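Local coordinates for protein putidaredoxin reductase (Pseudomonas putida, PDB 1Q1R) that uses its bound FAD to pass electrons from NADH to the ferredoxin putidaredoxin, which supplies the cytochrome P450cam monooxygenase, at residues P380-F383 and N384-K387; L401-E404 and S405-L408. All blocks are in the same frame, centred on the assembly; numbering follows the deposited sequence.

Contact 1: residues P380-F383 and N384-K387; sequences PVEF and NQSK
Glu382 O takes two bonds from a single residue one turn further on: Ser386 OG comes in at 2.6 Å, and Ser386 N at 2.8 Å from the opposite face of the carbonyl plane. With chi1 at -66° the hydroxyl sits beside its own backbone N, which turns it back toward the preceding turn and gives this buried polar group an acceptor. One residue further along, the Phe383 ring meets the aliphatic part of Lys387. The lysine runs out extended, bringing its CE to 3.3 Å from Phe383 CE2, a tight, oblique approach. Both side chains also reach Trp328, the lysine through a cation-pi contact, and the ring lies about 10 Å from the FAD. Gln385 lies back over the first turn, its OE1 3.7 Å from Val381 CG1 and 3.5 Å from Glu382 CA. The carboxylate of Glu382 looks elsewhere, to Ser362 and to salt bridges with Arg353 and Arg379. In the backbone, Asn384 N bonds Pro380 O and Gln385 N bonds Val381 O, the i to i+4 ladder of an alpha-helix, here the opening turns of helix 380-391, packed against the antiparallel sheet of the C-terminal domain in this glutathione reductase fold.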
loop_
_atom_site.group_PDB
_atom_site.type_symbol
_atom_site.label_atom_id
_atom_site.label_comp_id
_atom_site.label_asym_id
_atom_site.label_seq_id
_atom_site.Cartn_x
_atom_site.Cartn_y
_atom_site.Cartn_z
ATOM N N PRO A 380 1.204 16.978 -11.377
ATOM C CA PRO A 380 2.241 16.010 -11.737
ATOM C C PRO A 380 3.650 16.588 -11.864
ATOM O O PRO A 380 4.626 15.931 -11.503
ATOM C CB PRO A 380 1.717 15.424 -13.050
ATOM C CG PRO A 380 0.939 16.555 -13.645
ATOM C CD PRO A 380 0.194 17.088 -12.447
ATOM N N VAL A 381 3.762 17.812 -12.372
ATOM C CA VAL A 381 5.075 18.421 -12.526
ATOM C C VAL A 381 5.671 18.799 -11.175
ATOM O O VAL A 381 6.830 18.478 -10.891
ATOM C CB VAL A 381 5.021 19.671 -13.431
ATOM C CG1 VAL A 381 6.413 20.282 -13.554
ATOM C CG2 VAL A 381 4.490 19.287 -14.808
ATOM N N GLU A 382 4.889 19.471 -10.336
ATOM C CA GLU A 382 5.401 19.847 -9.026
ATOM C C GLU A 382 5.685 18.587 -8.211
ATOM O O GLU A 382 6.517 18.599 -7.305
ATOM C CB GLU A 382 4.416 20.766 -8.291
ATOM C CG GLU A 382 4.102 22.054 -9.060
ATOM C CD GLU A 382 3.565 23.175 -8.180
ATOM O OE1 GLU A 382 2.858 22.888 -7.189
ATOM O OE2 GLU A 382 3.842 24.356 -8.495
ATOM N N PHE A 383 5.001 17.493 -8.535
ATOM C CA PHE A 383 5.246 16.240 -7.825
ATOM C C PHE A 383 6.644 15.739 -8.200
ATOM O O PHE A 383 7.469 15.438 -7.335
ATOM C CB PHE A 383 4.206 15.182 -8.203
ATOM C CG PHE A 383 4.495 13.830 -7.620
ATOM C CD1 PHE A 383 4.419 13.622 -6.246
ATOM C CD2 PHE A 383 4.894 12.777 -8.437
ATOM C CE1 PHE A 383 4.741 12.386 -5.692
ATOM C CE2 PHE A 383 5.220 11.537 -7.895
ATOM C CZ PHE A 383 5.144 11.343 -6.518
ATOM N N ASN A 384 6.908 15.651 -9.497
ATOM C CA ASN A 384 8.214 15.197 -9.960
ATOM C C ASN A 384 9.313 16.113 -9.427
ATOM O O ASN A 384 10.365 15.650 -8.988
ATOM C CB ASN A 384 8.246 15.163 -11.488
ATOM C CG ASN A 384 7.586 13.920 -12.058
ATOM O OD1 ASN A 384 7.227 13.876 -13.237
ATOM N ND2 ASN A 384 7.441 12.894 -11.227
ATOM N N GLN A 385 9.064 17.417 -9.448
ATOM C CA GLN A 385 10.052 18.366 -8.951
ATOM C C GLN A 385 10.261 18.189 -7.451
ATOM O O GLN A 385 11.377 18.336 -6.954
ATOM C CB GLN A 385 9.613 19.802 -9.258
ATOM C CG GLN A 385 9.488 20.085 -10.744
ATOM C CD GLN A 385 8.919 21.459 -11.038
ATOM O OE1 GLN A 385 7.868 21.831 -10.517
ATOM N NE2 GLN A 385 9.607 22.217 -11.888
ATOM N N SER A 386 9.189 17.862 -6.734
ATOM C CA SER A 386 9.273 17.673 -5.290
ATOM C C SER A 386 10.085 16.436 -4.912
ATOM O O SER A 386 10.720 16.410 -3.858
ATOM C CB SER A 386 7.873 17.590 -4.675
ATOM O OG SER A 386 7.188 18.827 -4.805
ATOM N N LYS A 387 10.058 15.412 -5.762
ATOM C CA LYS A 387 10.827 14.196 -5.498
ATOM C C LYS A 387 12.296 14.571 -5.402
ATOM O O LYS A 387 13.021 14.101 -4.527
ATOM C CB LYS A 387 10.677 13.186 -6.637
ATOM C CG LYS A 387 9.385 12.406 -6.675
ATOM C CD LYS A 387 9.472 11.401 -7.818
ATOM C CE LYS A 387 8.340 10.401 -7.801
ATOM N NZ LYS A 387 8.471 9.451 -8.945
#

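Contact 2: residues L401-E404 and S405-L408; sequences LGDE and SVPL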
loop_
_atom_site.group_PDB
_atom_site.type_symbol
_atom_site.label_atom_id
_atom_site.label_comp_id
_atom_site.label_asym_id
_atom_site.label_seq_id
_atom_site.Cartn_x
_atom_site.Cartn_y
_atom_site.Cartn_z
ATOM N N LEU A 401 8.008 28.727 -1.305
ATOM C CA LEU A 401 7.274 27.522 -1.680
ATOM C C LEU A 401 5.783 27.769 -1.920
ATOM O O LEU A 401 5.188 27.166 -2.815
ATOM C CB LEU A 401 7.471 26.430 -0.621
ATOM C CG LEU A 401 8.894 25.877 -0.481
ATOM C CD1 LEU A 401 8.924 24.858 0.655
ATOM C CD2 LEU A 401 9.344 25.228 -1.790
ATOM N N GLY A 402 5.185 28.663 -1.138
ATOM C CA GLY A 402 3.769 28.950 -1.304
ATOM C C GLY A 402 3.465 30.060 -2.298
ATOM O O GLY A 402 2.297 30.361 -2.567
ATOM N N ASP A 403 4.513 30.662 -2.852
ATOM C CA ASP A 403 4.371 31.755 -3.817
ATOM C C ASP A 403 4.243 31.221 -5.243
ATOM O O ASP A 403 5.240 30.863 -5.871
ATOM C CB ASP A 403 5.588 32.679 -3.742
ATOM C CG ASP A 403 5.396 33.962 -4.525
ATOM O OD1 ASP A 403 4.590 33.968 -5.482
ATOM O OD2 ASP A 403 6.061 34.961 -4.187
ATOM N N GLU A 404 3.023 31.202 -5.764
ATOM C CA GLU A 404 2.788 30.688 -7.104
ATOM C C GLU A 404 3.309 31.545 -8.250
ATOM O O GLU A 404 3.302 31.112 -9.404
ATOM C CB GLU A 404 1.300 30.409 -7.297
ATOM C CG GLU A 404 0.803 29.276 -6.415
ATOM C CD GLU A 404 -0.537 28.750 -6.856
ATOM O OE1 GLU A 404 -1.548 29.456 -6.660
ATOM O OE2 GLU A 404 -0.572 27.632 -7.409
ATOM N N SER A 405 3.763 32.757 -7.950
ATOM C CA SER A 405 4.290 33.621 -9.001
ATOM C C SER A 405 5.743 33.235 -9.257
ATOM O O SER A 405 6.362 33.700 -10.213
ATOM C CB SER A 405 4.204 35.095 -8.583
ATOM O OG SER A 405 5.119 35.388 -7.543
ATOM N N VAL A 406 6.277 32.379 -8.391
ATOM C CA VAL A 406 7.658 31.912 -8.494
ATOM C C VAL A 406 7.675 30.415 -8.805
ATOM O O VAL A 406 7.372 29.594 -7.940
ATOM C CB VAL A 406 8.419 32.140 -7.170
ATOM C CG1 VAL A 406 9.858 31.691 -7.312
ATOM C CG2 VAL A 406 8.347 33.611 -6.770
ATOM N N PRO A 407 8.023 30.040 -10.047
ATOM C CA PRO A 407 8.065 28.629 -10.437
ATOM C C PRO A 407 8.947 27.780 -9.522
ATOM O O PRO A 407 10.034 28.198 -9.114
ATOM C CB PRO A 407 8.590 28.685 -11.870
ATOM C CG PRO A 407 8.048 29.992 -12.366
ATOM C CD PRO A 407 8.339 30.908 -11.196
ATOM N N LEU A 408 8.470 26.582 -9.205
ATOM C CA LEU A 408 9.199 25.673 -8.334
ATOM C C LEU A 408 10.564 25.353 -8.937
ATOM O O LEU A 408 11.549 25.195 -8.217
ATOM C CB LEU A 408 8.381 24.396 -8.123
ATOM C CG LEU A 408 8.694 23.534 -6.900
ATOM C CD1 LEU A 408 8.683 24.385 -5.634
ATOM C CD2 LEU A 408 7.657 22.417 -6.800
#
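Asp403 and Val406 bracket a type I beta turn, closed by Val406 N to Asp403 O at 3.1 Å, with the amide standing well above the carbonyl plane. The side chain of Asp403 reinforces it. Its CG lies anti to the backbone N (chi1 -170°), a torsion that carries the carboxylate forward along the chain toward Ser405, where OD1 accepts two bonds: OG at 2.6 Å on the syn side and N at 2.9 Å on the anti side. Both donors come from the same face of the carboxylate, some 26° to 30° out of its plane. The bond to Ser405 N makes an Asx turn laid over the beta turn, and the whole leads to Pro407, the N-cap of helix 408-421. The other carboxylate oxygen, Asp403 OD2, rests 3.7 Å from Val406 CG2, the two side chains crossing nearly at right angles. With an alanine in place of Asp403, the Ser405 hydroxyl and amide would probably lose their shared acceptor, the beta turn keeping its backbone bond but not the side-chain bonds laid over it. Glu404 takes its carboxylate away to a salt bridge with Arg379. At the mouth of the loop, Leu401 CD2 meets Leu408 CD1 at 4.0 Å, and both leucines pack on Phe364 of strand 360-367.

Coming from strand 370-377, the chain enters helix 380-391, where contact 1 spans the first turns and closes no more than a helical turn. It then runs on through helix 398-401 into contact 2, a tight reversal leading to helix 408-421. The two follow in series, neither nesting nor crossing, with centres about 13 Å apart. Leu408 joins them: its CB packs 3.5 Å from Gln385 OE1, and its CD2 also touches Glu382 and Ser386. Arg353 and Arg379, which hold Glu382, each also serve contact 2, Arg353 by bonding the carbonyls of Leu401 and Val406. The C-terminal helix is thereby tied to helix 380-391 and the antiparallel sheet.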